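Side-chain contacts in Ufm1-specific protease (Caenorhabditis elegans, PDB 5EJJ), which cleaves the peptide bond at the C-terminal glycine of the ubiquitin-like modifier UFM1 as a thiol protease, and helps localize certain odorant receptors to olfactory cilia: residues A[150-155]-A[267-272]; A[349-354]-A[407-412]; A[385-390]-A[400-405]. All blocks are in the same frame, centred on the assembly; numbering follows the deposited sequence.

Contact 1 of 3, residues A[150-155]-A[267-272]; sequences SAAERL and RANNTM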
ATOM      1  N   SER A 150       5.594  29.667  -9.601  1.00 52.15           N
ATOM      2  CA  SER A 150       6.740  30.415  -9.074  1.00 55.03           C
ATOM      3  C   SER A 150       7.003  30.215  -7.578  1.00 50.18           C
ATOM      4  O   SER A 150       8.154  30.329  -7.125  1.00 44.60           O
ATOM      5  CB  SER A 150       6.598  31.915  -9.360  1.00 54.22           C
ATOM      6  OG  SER A 150       7.496  32.664  -8.542  1.00 56.21           O
ATOM      7  N   ALA A 151       5.940  29.960  -6.814  1.00 44.45           N
ATOM      8  CA  ALA A 151       6.066  29.790  -5.371  1.00 40.06           C
ATOM      9  C   ALA A 151       6.896  28.548  -5.144  1.00 42.86           C
ATOM     10  O   ALA A 151       7.852  28.538  -4.357  1.00 38.69           O
ATOM     11  CB  ALA A 151       4.709  29.642  -4.743  1.00 32.70           C
ATOM     12  N   ALA A 152       6.521  27.508  -5.884  1.00 46.66           N
ATOM     13  CA  ALA A 152       7.210  26.230  -5.858  1.00 42.03           C
ATOM     14  C   ALA A 152       8.720  26.361  -6.097  1.00 36.83           C
ATOM     15  O   ALA A 152       9.512  25.933  -5.259  1.00 38.99           O
ATOM     16  CB  ALA A 152       6.562  25.257  -6.844  1.00 40.63           C
ATOM     17  N   GLU A 153       9.120  26.952  -7.218  1.00 37.52           N
ATOM     18  CA  GLU A 153      10.545  27.130  -7.491  1.00 42.11           C
ATOM     19  C   GLU A 153      11.325  27.787  -6.330  1.00 42.73           C
ATOM     20  O   GLU A 153      12.407  27.333  -5.975  1.00 46.10           O
ATOM     21  CB  GLU A 153      10.773  27.866  -8.817  1.00 41.10           C
ATOM     22  CG  GLU A 153       9.485  28.255  -9.534  1.00 52.45           C
ATOM     23  CD  GLU A 153       9.654  28.422 -11.051  1.00 62.60           C
ATOM     24  OE1 GLU A 153      10.500  27.705 -11.634  1.00 62.16           O
ATOM     25  OE2 GLU A 153       8.940  29.263 -11.660  1.00 52.95           O
ATOM     26  N   ARG A 154      10.766  28.827  -5.722  1.00 44.05           N
ATOM     27  CA  ARG A 154      11.434  29.518  -4.623  1.00 44.87           C
ATOM     28  C   ARG A 154      11.327  28.712  -3.338  1.00 41.89           C
ATOM     29  O   ARG A 154      12.065  28.951  -2.377  1.00 43.77           O
ATOM     30  CB  ARG A 154      10.801  30.899  -4.388  1.00 53.30           C
ATOM     31  CG  ARG A 154      11.219  32.015  -5.360  1.00 56.28           C
ATOM     32  CD  ARG A 154      10.194  33.151  -5.351  1.00 55.25           C
ATOM     33  NE  ARG A 154       9.239  32.969  -4.256  1.00 64.45           N
ATOM     34  CZ  ARG A 154       7.913  32.915  -4.397  1.00 59.85           C
ATOM     35  NH1 ARG A 154       7.357  33.055  -5.607  1.00 47.03           N
ATOM     36  NH2 ARG A 154       7.146  32.734  -3.315  1.00 51.94           N
ATOM     37  N   LEU A 155      10.378  27.781  -3.303  1.00 36.99           N
ATOM     38  CA  LEU A 155      10.215  26.914  -2.139  1.00 34.68           C
ATOM     39  C   LEU A 155      11.290  25.847  -2.147  1.00 33.70           C
ATOM     40  O   LEU A 155      11.770  25.424  -1.101  1.00 31.52           O
ATOM     41  CB  LEU A 155       8.843  26.255  -2.155  1.00 32.98           C
ATOM     42  CG  LEU A 155       8.401  25.486  -0.926  1.00 23.05           C
ATOM     43  CD1 LEU A 155       9.018  26.098   0.294  1.00 29.21           C
ATOM     44  CD2 LEU A 155       6.895  25.595  -0.845  1.00 24.42           C
ATOM     45  N   ARG A 267       7.034  16.778  -3.156  1.00 11.58           N
ATOM     46  CA  ARG A 267       5.703  17.008  -2.629  1.00 12.16           C
ATOM     47  C   ARG A 267       5.183  18.397  -2.982  1.00 12.87           C
ATOM     48  O   ARG A 267       3.994  18.564  -3.218  1.00 13.08           O
ATOM     49  CB  ARG A 267       5.716  16.861  -1.114  1.00 14.26           C
ATOM     50  CG  ARG A 267       5.794  15.466  -0.616  1.00 12.45           C
ATOM     51  CD  ARG A 267       4.410  14.901  -0.472  1.00 14.56           C
ATOM     52  NE  ARG A 267       4.474  13.524  -0.003  1.00 14.76           N
ATOM     53  CZ  ARG A 267       3.425  12.720   0.108  1.00 13.59           C
ATOM     54  NH1 ARG A 267       2.209  13.145  -0.224  1.00 12.98           N
ATOM     55  NH2 ARG A 267       3.606  11.479   0.544  1.00 13.51           N
ATOM     56  N   ALA A 268       6.062  19.401  -2.972  1.00 14.09           N
ATOM     57  CA  ALA A 268       5.643  20.754  -3.341  1.00 14.15           C
ATOM     58  C   ALA A 268       5.277  20.795  -4.825  1.00 14.71           C
ATOM     59  O   ALA A 268       4.201  21.253  -5.179  1.00 17.01           O
ATOM     60  CB  ALA A 268       6.703  21.764  -3.024  1.00 11.42           C
ATOM     61  N   ASN A 269       6.157  20.285  -5.680  1.00 11.66           N
ATOM     62  CA  ASN A 269       5.868  20.195  -7.097  1.00 11.66           C
ATOM     63  C   ASN A 269       4.577  19.433  -7.384  1.00 14.70           C
ATOM     64  O   ASN A 269       3.822  19.789  -8.278  1.00 18.02           O
ATOM     65  CB  ASN A 269       7.031  19.531  -7.823  1.00 14.49           C
ATOM     66  CG  ASN A 269       8.332  20.324  -7.699  1.00 21.18           C
ATOM     67  OD1 ASN A 269       8.323  21.543  -7.482  1.00 24.34           O
ATOM     68  ND2 ASN A 269       9.464  19.629  -7.841  1.00 22.44           N
ATOM     69  N   ASN A 270       4.325  18.380  -6.617  1.00 14.81           N
ATOM     70  CA  ASN A 270       3.112  17.604  -6.770  1.00 11.34           C
ATOM     71  C   ASN A 270       1.885  18.422  -6.432  1.00 13.99           C
ATOM     72  O   ASN A 270       0.889  18.331  -7.129  1.00 15.06           O
ATOM     73  CB  ASN A 270       3.149  16.360  -5.889  1.00 12.47           C
ATOM     74  CG  ASN A 270       2.292  15.225  -6.444  1.00 13.66           C
ATOM     75  OD1 ASN A 270       1.111  15.081  -6.100  1.00 14.65           O
ATOM     76  ND2 ASN A 270       2.884  14.419  -7.326  1.00 12.79           N
ATOM     77  N   THR A 271       1.961  19.212  -5.359  1.00 16.18           N
ATOM     78  CA  THR A 271       0.865  20.096  -4.929  1.00 15.50           C
ATOM     79  C   THR A 271       0.624  21.157  -5.981  1.00 18.07           C
ATOM     80  O   THR A 271      -0.512  21.490  -6.313  1.00 18.17           O
ATOM     81  CB  THR A 271       1.226  20.835  -3.635  1.00 16.20           C
ATOM     82  OG1 THR A 271       1.413  19.888  -2.574  1.00 15.85           O
ATOM     83  CG2 THR A 271       0.129  21.833  -3.254  1.00 19.28           C
ATOM     84  N   MET A 272       1.730  21.685  -6.490  1.00 19.43           N
ATOM     85  CA  MET A 272       1.726  22.677  -7.542  1.00 20.19           C
ATOM     86  C   MET A 272       0.969  22.127  -8.740  1.00 20.23           C
ATOM     87  O   MET A 272       0.019  22.741  -9.227  1.00 22.37           O
ATOM     88  CB  MET A 272       3.168  23.002  -7.919  1.00 22.77           C
ATOM     89  CG  MET A 272       3.335  24.002  -9.063  1.00 36.59           C
ATOM     90  SD  MET A 272       4.004  23.346 -10.620  1.00 43.80           S
ATOM     91  CE  MET A 272       2.500  23.285 -11.586  1.00 27.31           C
TER

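Contact 2 of 3, residues A[349-354]-A[407-412]; sequences RLTNKK and WFILNG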
ATOM      1  N   ARG A 349      -6.421   8.744  10.360  1.00 46.68           N
ATOM      2  CA  ARG A 349      -6.660   7.346  10.029  1.00 44.81           C
ATOM      3  C   ARG A 349      -8.137   6.980  10.231  1.00 48.59           C
ATOM      4  O   ARG A 349      -8.851   7.643  10.989  1.00 47.33           O
ATOM      5  CB  ARG A 349      -5.762   6.456  10.878  1.00 40.90           C
ATOM      6  CG  ARG A 349      -5.663   6.947  12.281  1.00 45.66           C
ATOM      7  CD  ARG A 349      -4.852   6.019  13.153  1.00 55.19           C
ATOM      8  NE  ARG A 349      -3.492   5.788  12.663  1.00 57.29           N
ATOM      9  CZ  ARG A 349      -2.536   6.720  12.619  1.00 66.78           C
ATOM     10  NH1 ARG A 349      -2.793   7.972  13.003  1.00 64.38           N
ATOM     11  NH2 ARG A 349      -1.314   6.409  12.181  1.00 61.53           N
ATOM     12  N   LEU A 350      -8.599   5.941   9.538  1.00 48.89           N
ATOM     13  CA  LEU A 350      -9.973   5.475   9.701  1.00 39.56           C
ATOM     14  C   LEU A 350     -10.059   4.209  10.553  1.00 40.35           C
ATOM     15  O   LEU A 350     -11.144   3.704  10.793  1.00 47.81           O
ATOM     16  CB  LEU A 350     -10.659   5.277   8.344  1.00 41.07           C
ATOM     17  CG  LEU A 350     -10.988   6.573   7.580  1.00 54.56           C
ATOM     18  CD1 LEU A 350     -11.236   6.338   6.086  1.00 52.53           C
ATOM     19  CD2 LEU A 350     -12.186   7.295   8.194  1.00 53.19           C
ATOM     20  N   THR A 351      -8.914   3.708  11.009  1.00 41.19           N
ATOM     21  CA  THR A 351      -8.868   2.542  11.886  1.00 41.22           C
ATOM     22  C   THR A 351      -7.955   2.841  13.050  1.00 48.48           C
ATOM     23  O   THR A 351      -7.073   3.684  12.945  1.00 54.72           O
ATOM     24  CB  THR A 351      -8.256   1.305  11.196  1.00 45.95           C
ATOM     25  OG1 THR A 351      -6.884   1.568  10.847  1.00 49.37           O
ATOM     26  CG2 THR A 351      -9.046   0.924   9.975  1.00 33.01           C
ATOM     27  N   ASN A 352      -8.134   2.112  14.144  1.00 50.96           N
ATOM     28  CA  ASN A 352      -7.409   2.395  15.372  1.00 54.63           C
ATOM     29  C   ASN A 352      -5.916   2.120  15.287  1.00 54.38           C
ATOM     30  O   ASN A 352      -5.500   1.037  14.894  1.00 55.22           O
ATOM     31  CB  ASN A 352      -8.017   1.623  16.537  1.00 59.89           C
ATOM     32  CG  ASN A 352      -7.524   2.122  17.873  1.00 66.74           C
ATOM     33  OD1 ASN A 352      -6.406   1.813  18.288  1.00 67.63           O
ATOM     34  ND2 ASN A 352      -8.355   2.906  18.555  1.00 69.97           N
ATOM     35  N   LYS A 353      -5.117   3.108  15.683  1.00 61.91           N
ATOM     36  CA  LYS A 353      -3.659   3.026  15.552  1.00 63.80           C
ATOM     37  C   LYS A 353      -3.059   1.873  16.346  1.00 60.32           C
ATOM     38  O   LYS A 353      -1.988   1.368  15.999  1.00 55.35           O
ATOM     39  CB  LYS A 353      -2.993   4.357  15.940  1.00 63.42           C
ATOM     40  CG  LYS A 353      -3.444   4.927  17.297  1.00 75.65           C
ATOM     41  CD  LYS A 353      -3.841   6.411  17.214  1.00 75.01           C
ATOM     42  CE  LYS A 353      -2.635   7.322  16.985  1.00 71.23           C
ATOM     43  NZ  LYS A 353      -3.045   8.696  16.575  1.00 56.69           N
ATOM     44  N   LYS A 354      -3.761   1.453  17.397  1.00 62.34           N
ATOM     45  CA  LYS A 354      -3.250   0.417  18.298  1.00 69.32           C
ATOM     46  C   LYS A 354      -3.293  -0.972  17.656  1.00 68.67           C
ATOM     47  O   LYS A 354      -2.428  -1.812  17.918  1.00 65.04           O
ATOM     48  CB  LYS A 354      -4.023   0.411  19.626  1.00 68.10           C
ATOM     49  CG  LYS A 354      -4.016   1.739  20.380  1.00 65.12           C
ATOM     50  CD  LYS A 354      -2.664   2.037  21.015  1.00 63.93           C
ATOM     51  CE  LYS A 354      -2.690   3.396  21.691  1.00 67.31           C
ATOM     52  NZ  LYS A 354      -3.998   3.603  22.380  1.00 67.64           N
ATOM     53  N   TRP A 407     -10.824  -5.284   6.911  1.00 26.51           N
ATOM     54  CA  TRP A 407     -10.334  -5.567   5.567  1.00 25.88           C
ATOM     55  C   TRP A 407     -11.040  -4.683   4.560  1.00 24.95           C
ATOM     56  O   TRP A 407     -10.430  -4.238   3.600  1.00 26.38           O
ATOM     57  CB  TRP A 407     -10.508  -7.035   5.197  1.00 23.64           C
ATOM     58  CG  TRP A 407      -9.999  -7.421   3.845  1.00 19.25           C
ATOM     59  CD1 TRP A 407      -8.863  -8.106   3.578  1.00 21.74           C
ATOM     60  CD2 TRP A 407     -10.626  -7.175   2.574  1.00 19.06           C
ATOM     61  NE1 TRP A 407      -8.726  -8.296   2.222  1.00 19.57           N
ATOM     62  CE2 TRP A 407      -9.797  -7.729   1.585  1.00 17.07           C
ATOM     63  CE3 TRP A 407     -11.801  -6.535   2.175  1.00 21.07           C
ATOM     64  CZ2 TRP A 407     -10.105  -7.666   0.232  1.00 18.20           C
ATOM     65  CZ3 TRP A 407     -12.097  -6.472   0.814  1.00 20.60           C
ATOM     66  CH2 TRP A 407     -11.258  -7.036  -0.132  1.00 16.25           C
ATOM     67  N   PHE A 408     -12.321  -4.412   4.776  1.00 27.42           N
ATOM     68  CA  PHE A 408     -13.068  -3.586   3.825  1.00 29.13           C
ATOM     69  C   PHE A 408     -12.699  -2.083   3.833  1.00 28.85           C
ATOM     70  O   PHE A 408     -12.857  -1.394   2.809  1.00 27.08           O
ATOM     71  CB  PHE A 408     -14.583  -3.823   3.945  1.00 28.48           C
ATOM     72  CG  PHE A 408     -15.063  -5.035   3.188  1.00 29.41           C
ATOM     73  CD1 PHE A 408     -15.168  -6.269   3.818  1.00 27.66           C
ATOM     74  CD2 PHE A 408     -15.387  -4.942   1.834  1.00 26.74           C
ATOM     75  CE1 PHE A 408     -15.592  -7.385   3.113  1.00 28.56           C
ATOM     76  CE2 PHE A 408     -15.811  -6.058   1.116  1.00 27.67           C
ATOM     77  CZ  PHE A 408     -15.908  -7.280   1.755  1.00 31.67           C
ATOM     78  N   ILE A 409     -12.203  -1.566   4.954  1.00 23.55           N
ATOM     79  CA  ILE A 409     -11.709  -0.201   4.899  1.00 27.63           C
ATOM     80  C   ILE A 409     -10.286  -0.172   4.354  1.00 32.74           C
ATOM     81  O   ILE A 409     -10.002   0.523   3.367  1.00 32.04           O
ATOM     82  CB  ILE A 409     -11.883   0.591   6.215  1.00 33.72           C
ATOM     83  CG1 ILE A 409     -11.358  -0.177   7.415  1.00 33.68           C
ATOM     84  CG2 ILE A 409     -13.365   0.884   6.464  1.00 41.06           C
ATOM     85  CD1 ILE A 409     -12.133   0.171   8.707  1.00 36.67           C
ATOM     86  N   LEU A 410      -9.410  -0.995   4.922  1.00 31.45           N
ATOM     87  CA  LEU A 410      -8.018  -1.055   4.470  1.00 23.97           C
ATOM     88  C   LEU A 410      -7.859  -1.411   2.988  1.00 26.92           C
ATOM     89  O   LEU A 410      -6.738  -1.432   2.473  1.00 28.64           O
ATOM     90  CB  LEU A 410      -7.211  -2.023   5.330  1.00 26.00           C
ATOM     91  CG  LEU A 410      -6.542  -1.338   6.523  1.00 28.53           C
ATOM     92  CD1 LEU A 410      -7.505  -0.400   7.198  1.00 30.50           C
ATOM     93  CD2 LEU A 410      -6.007  -2.328   7.534  1.00 33.23           C
ATOM     94  N   ASN A 411      -8.972  -1.681   2.305  1.00 25.28           N
ATOM     95  CA  ASN A 411      -8.933  -2.068   0.900  1.00 20.74           C
ATOM     96  C   ASN A 411      -9.732  -1.145   0.004  1.00 22.37           C
ATOM     97  O   ASN A 411      -9.823  -1.371  -1.211  1.00 20.29           O
ATOM     98  CB  ASN A 411      -9.335  -3.521   0.726  1.00 18.27           C
ATOM     99  CG  ASN A 411      -8.199  -4.474   1.088  1.00 21.89           C
ATOM    100  OD1 ASN A 411      -7.504  -4.998   0.209  1.00 22.25           O
ATOM    101  ND2 ASN A 411      -7.981  -4.672   2.389  1.00 20.35           N
ATOM    102  N   GLY A 412     -10.281  -0.093   0.620  1.00 24.71           N
ATOM    103  CA  GLY A 412     -10.880   1.028  -0.094  1.00 27.68           C
ATOM    104  C   GLY A 412     -12.335   0.847  -0.469  1.00 33.89           C
ATOM    105  O   GLY A 412     -12.815   1.406  -1.464  1.00 34.28           O
TER

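Contact 3 of 3, residues A[385-390]-A[400-405]; sequences MQDGID and SFQTIW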
ATOM      1  N   MET A 385     -10.822  -8.456  24.814  1.00 93.39           N
ATOM      2  CA  MET A 385     -10.210  -7.424  25.672  1.00 96.68           C
ATOM      3  C   MET A 385      -9.644  -6.209  24.917  1.00 89.89           C
ATOM      4  O   MET A 385      -8.576  -5.698  25.265  1.00 85.69           O
ATOM      5  CB  MET A 385      -9.112  -8.034  26.560  1.00 96.79           C
ATOM      6  CG  MET A 385      -9.408  -9.442  27.097  1.00 95.74           C
ATOM      7  SD  MET A 385     -11.052  -9.681  27.825  1.00 94.95           S
ATOM      8  CE  MET A 385     -10.875 -11.350  28.451  1.00 86.15           C
ATOM      9  N   GLN A 386     -10.364  -5.744  23.901  1.00 86.89           N
ATOM     10  CA  GLN A 386      -9.820  -4.740  22.994  1.00 86.05           C
ATOM     11  C   GLN A 386     -10.353  -3.328  23.227  1.00 94.03           C
ATOM     12  O   GLN A 386      -9.627  -2.460  23.720  1.00 99.51           O
ATOM     13  CB  GLN A 386     -10.024  -5.155  21.531  1.00 83.31           C
ATOM     14  CG  GLN A 386      -8.859  -4.769  20.623  1.00 79.78           C
ATOM     15  CD  GLN A 386      -9.064  -5.182  19.180  1.00 73.55           C
ATOM     16  OE1 GLN A 386      -8.125  -5.610  18.512  1.00 70.19           O
ATOM     17  NE2 GLN A 386     -10.292  -5.041  18.687  1.00 71.52           N
ATOM     18  N   ASP A 387     -11.614  -3.092  22.877  1.00 87.86           N
ATOM     19  CA  ASP A 387     -12.180  -1.745  22.963  1.00 87.09           C
ATOM     20  C   ASP A 387     -12.508  -1.356  24.402  1.00 91.81           C
ATOM     21  O   ASP A 387     -13.453  -0.600  24.646  1.00 89.98           O
ATOM     22  CB  ASP A 387     -13.432  -1.627  22.091  1.00 87.76           C
ATOM     23  CG  ASP A 387     -13.259  -2.279  20.734  1.00 89.30           C
ATOM     24  OD1 ASP A 387     -12.107  -2.293  20.236  1.00 84.11           O
ATOM     25  OD2 ASP A 387     -14.269  -2.781  20.173  1.00 83.66           O
ATOM     26  N   GLY A 388     -11.719  -1.870  25.346  1.00 96.49           N
ATOM     27  CA  GLY A 388     -11.959  -1.667  26.765  1.00 98.27           C
ATOM     28  C   GLY A 388     -13.070  -2.566  27.280  1.00 95.71           C
ATOM     29  O   GLY A 388     -13.515  -2.425  28.418  1.00 88.69           O
ATOM     30  N   ILE A 389     -13.519  -3.486  26.428  1.00101.62           N
ATOM     31  CA  ILE A 389     -14.581  -4.428  26.780  1.00 97.82           C
ATOM     32  C   ILE A 389     -13.956  -5.754  27.217  1.00 99.84           C
ATOM     33  O   ILE A 389     -12.731  -5.914  27.223  1.00 98.03           O
ATOM     34  CB  ILE A 389     -15.588  -4.660  25.606  1.00 90.75           C
ATOM     35  CG1 ILE A 389     -15.783  -3.379  24.786  1.00100.42           C
ATOM     36  CG2 ILE A 389     -16.950  -5.130  26.115  1.00 87.10           C
ATOM     37  CD1 ILE A 389     -16.548  -2.265  25.509  1.00 99.33           C
ATOM     38  N   ASP A 390     -14.811  -6.695  27.595  1.00100.20           N
ATOM     39  CA  ASP A 390     -14.392  -7.979  28.118  1.00 97.29           C
ATOM     40  C   ASP A 390     -15.395  -9.016  27.608  1.00 99.83           C
ATOM     41  O   ASP A 390     -16.399  -9.300  28.270  1.00 96.32           O
ATOM     42  CB  ASP A 390     -14.363  -7.909  29.651  1.00 93.22           C
ATOM     43  CG  ASP A 390     -14.173  -9.260  30.303  1.00 97.31           C
ATOM     44  OD1 ASP A 390     -13.045  -9.790  30.263  1.00 98.27           O
ATOM     45  OD2 ASP A 390     -15.155  -9.781  30.875  1.00 94.55           O
ATOM     46  N   SER A 400     -14.168 -11.623  14.735  1.00 52.12           N
ATOM     47  CA  SER A 400     -13.959 -12.048  13.354  1.00 48.40           C
ATOM     48  C   SER A 400     -14.743 -11.169  12.410  1.00 45.54           C
ATOM     49  O   SER A 400     -14.328 -10.932  11.276  1.00 45.79           O
ATOM     50  CB  SER A 400     -14.375 -13.497  13.147  1.00 47.17           C
ATOM     51  OG  SER A 400     -13.354 -14.348  13.606  1.00 55.40           O
ATOM     52  N   PHE A 401     -15.886 -10.696  12.880  1.00 45.50           N
ATOM     53  CA  PHE A 401     -16.689  -9.787  12.091  1.00 46.10           C
ATOM     54  C   PHE A 401     -15.912  -8.497  11.908  1.00 43.16           C
ATOM     55  O   PHE A 401     -15.879  -7.924  10.818  1.00 39.86           O
ATOM     56  CB  PHE A 401     -18.007  -9.492  12.790  1.00 45.21           C
ATOM     57  CG  PHE A 401     -18.770  -8.393  12.159  1.00 37.70           C
ATOM     58  CD1 PHE A 401     -19.536  -8.630  11.027  1.00 39.81           C
ATOM     59  CD2 PHE A 401     -18.713  -7.122  12.677  1.00 37.08           C
ATOM     60  CE1 PHE A 401     -20.252  -7.620  10.425  1.00 43.39           C
ATOM     61  CE2 PHE A 401     -19.419  -6.098  12.078  1.00 47.99           C
ATOM     62  CZ  PHE A 401     -20.193  -6.350  10.943  1.00 48.80           C
ATOM     63  N   GLN A 402     -15.289  -8.054  12.993  1.00 44.39           N
ATOM     64  CA  GLN A 402     -14.500  -6.832  12.995  1.00 46.24           C
ATOM     65  C   GLN A 402     -13.281  -6.933  12.068  1.00 44.35           C
ATOM     66  O   GLN A 402     -13.007  -6.020  11.272  1.00 39.74           O
ATOM     67  CB  GLN A 402     -14.101  -6.460  14.428  1.00 46.81           C
ATOM     68  CG  GLN A 402     -15.250  -5.859  15.238  1.00 42.65           C
ATOM     69  CD  GLN A 402     -14.827  -5.470  16.637  1.00 51.00           C
ATOM     70  OE1 GLN A 402     -13.912  -6.071  17.202  1.00 52.44           O
ATOM     71  NE2 GLN A 402     -15.483  -4.452  17.205  1.00 54.06           N
ATOM     72  N   THR A 403     -12.562  -8.047  12.164  1.00 41.69           N
ATOM     73  CA  THR A 403     -11.503  -8.326  11.212  1.00 36.28           C
ATOM     74  C   THR A 403     -12.028  -8.223   9.781  1.00 32.61           C
ATOM     75  O   THR A 403     -11.527  -7.436   9.003  1.00 36.49           O
ATOM     76  CB  THR A 403     -10.871  -9.693  11.443  1.00 38.60           C
ATOM     77  OG1 THR A 403     -10.188  -9.696  12.704  1.00 44.30           O
ATOM     78  CG2 THR A 403      -9.887 -10.003  10.329  1.00 35.84           C
ATOM     79  N   ILE A 404     -13.063  -8.971   9.438  1.00 32.03           N
ATOM     80  CA  ILE A 404     -13.621  -8.864   8.093  1.00 31.57           C
ATOM     81  C   ILE A 404     -13.955  -7.418   7.748  1.00 32.02           C
ATOM     82  O   ILE A 404     -13.840  -6.997   6.597  1.00 30.65           O
ATOM     83  CB  ILE A 404     -14.873  -9.758   7.920  1.00 32.97           C
ATOM     84  CG1 ILE A 404     -14.498 -11.223   8.108  1.00 30.62           C
ATOM     85  CG2 ILE A 404     -15.511  -9.586   6.544  1.00 25.92           C
ATOM     86  CD1 ILE A 404     -15.673 -12.127   8.084  1.00 31.06           C
ATOM     87  N   TRP A 405     -14.347  -6.640   8.748  1.00 36.67           N
ATOM     88  CA  TRP A 405     -14.734  -5.261   8.478  1.00 37.50           C
ATOM     89  C   TRP A 405     -13.497  -4.464   8.137  1.00 35.54           C
ATOM     90  O   TRP A 405     -13.453  -3.776   7.113  1.00 33.79           O
ATOM     91  CB  TRP A 405     -15.458  -4.622   9.667  1.00 43.20           C
ATOM     92  CG  TRP A 405     -16.068  -3.281   9.334  1.00 45.42           C
ATOM     93  CD1 TRP A 405     -15.405  -2.106   9.166  1.00 45.18           C
ATOM     94  CD2 TRP A 405     -17.457  -2.988   9.125  1.00 46.65           C
ATOM     95  NE1 TRP A 405     -16.287  -1.100   8.866  1.00 48.50           N
ATOM     96  CE2 TRP A 405     -17.556  -1.616   8.834  1.00 47.00           C
ATOM     97  CE3 TRP A 405     -18.627  -3.751   9.166  1.00 51.61           C
ATOM     98  CZ2 TRP A 405     -18.773  -0.987   8.582  1.00 48.48           C
ATOM     99  CZ3 TRP A 405     -19.839  -3.121   8.919  1.00 53.58           C
ATOM    100  CH2 TRP A 405     -19.900  -1.752   8.636  1.00 49.20           C
TER

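Contact 1 of 3, residues A[150-155]-A[267-272]
A152 turns its methyl group toward helix 253-280 and meets the side chains of M272 and N269 there. The two helical segments run almost exactly antiparallel, at 178°, with their axes 9.5 Å apart. The closest pair of alpha carbons joins two alanines, A152 CA and A268 CA, at 6.2 Å. The small alanine methyls let the backbones come this near, and M272, N269 and L155 touch around them. M272 sets out with CG anti to its backbone N (chi1 178°), which brings CG to 4.1 Å from A152 CB. The chain then bends at its next two torsions and carries the sulfur away from helix 144-156, so the methionine touches with its base. N269 stands one turn earlier on the same helix. Its CG lies beside the backbone N, and the amide swings over until OD1 comes 4.2 Å from A152 CB, a van der Waals approach to a methyl group that cannot donate a hydrogen bond. On the other side of the alanine pair, L155 reaches across with one branch, CD2 lying 4.4 Å from A268 CB. Both helices also meet strand 127-139: A152 and L155 rest on W137, L155 on Y135 as well, while T271 hydrogen-bonds Y135 through its hydroxyl. R267 and N270 take no part; both hydrogen-bond Q305. With no hydrogen bond or ion pair between the segments, the contact rests on a few van der Waals contacts, mostly between apolar groups, and R267, N270 and T271 of helix 253-280 have polar partners outside it.

Contact 2 of 3, residues A[349-354]-A[407-412]
A Schellman motif ends helix 396-409, the helix that starts with the probable catalytic cysteine C396, and within this ending I409 and L410 meet T351 from the loop leading to strand 371-374. T351 makes the contact with its methyl branch. CG2 lies anti to the carbonyl carbon, and from there it meets I409 CD1 at 3.4 Å and L410 CD1 also at 3.4 Å. A threonine suits this place because its methyl can press on aliphatic carbon while OG1, on the other branch, need not enter that patch; OG1 comes only to 4.2 Å from L410 CD1. The side chains of T351 and I409 run alongside each other, pointing opposite ways, whereas L410 lies obliquely across the threonine. I409 holds CG1 between its backbone N and carbonyl carbon, a chi1 of 50° that lays CG1 and CD1 beside the threonine methyl. L350 adds its carbonyl oxygen, 4.2 Å from I409 CD1. T351 also touches N380, a second loop residue. G412 is the C-prime residue of the motif, and its positive phi of 87° is readily adopted by glycine. The turn carries a side-chain link of its own: N411 ND2 donates to W407 O at 2.8 Å, in the carbonyl plane on a lone pair, while the same nitrogen sits above one face of the W407 indole, toward its rim.

Contact 3 of 3, residues A[385-390]-A[400-405]
Q402 starts with CG beside its backbone N (chi1 -76°) and stays fully extended through the next bond (chi2 -179°), which carries its amide out from helix 396-409 to D387 and Q386. D387 sends its carboxylate to meet the amide from the opposite direction. The closest approach is D387 OD2 to Q402 NE2, 3.6 Å, too far for a hydrogen bond, and the carboxylate and amide planes stand 52° apart. The Q386 side chain runs past that of Q402 in the opposite sense. Long, flexible glutamines suit a gap this wide, where Q386 CA and Q402 CA are 11.2 Å apart. The buried amide of Q402 has its stronger partners beyond the loop: OE1 accepts from R399 NH1 and NE2 donates to P419 O, a pair of bonds that fixes the rotation of the group. R399 also lies at long, weak ion-pair range of D387, so it probably favours, weakly, the carboxylate's place beside Q402. Helix 396-409 begins at C396, the probable nucleophile, about 10 Å from Q402 between side chains, consistent with the cysteine-bearing helix of clan CA (papain-like) peptidases. On other sides of this helix, F401 and W405 pack against helix 447-457, and S400 and I404 against M492 of strand 491-494, while Q402 is directed to the loop 385-390.

In the fold
From the N terminus, the first contact along the chain is contact 1, where helix 253-280 lies against helix 144-156 and closes a span of 111 residues that includes the strands between them. Further on, contact 2 joins the loop before strand 371-374 to the C-terminal end of helix 396-409, in the peptidase family region. Nested inside that span, contact 3 closes a short loop of nine residues onto the middle of the same helix. Contacts 2 and 3 therefore tie two loops to one helix, with centres 13 Å apart, whereas contact 1 stands apart, its centre 31 Å from that of contact 2 and 43 Å from that of contact 3.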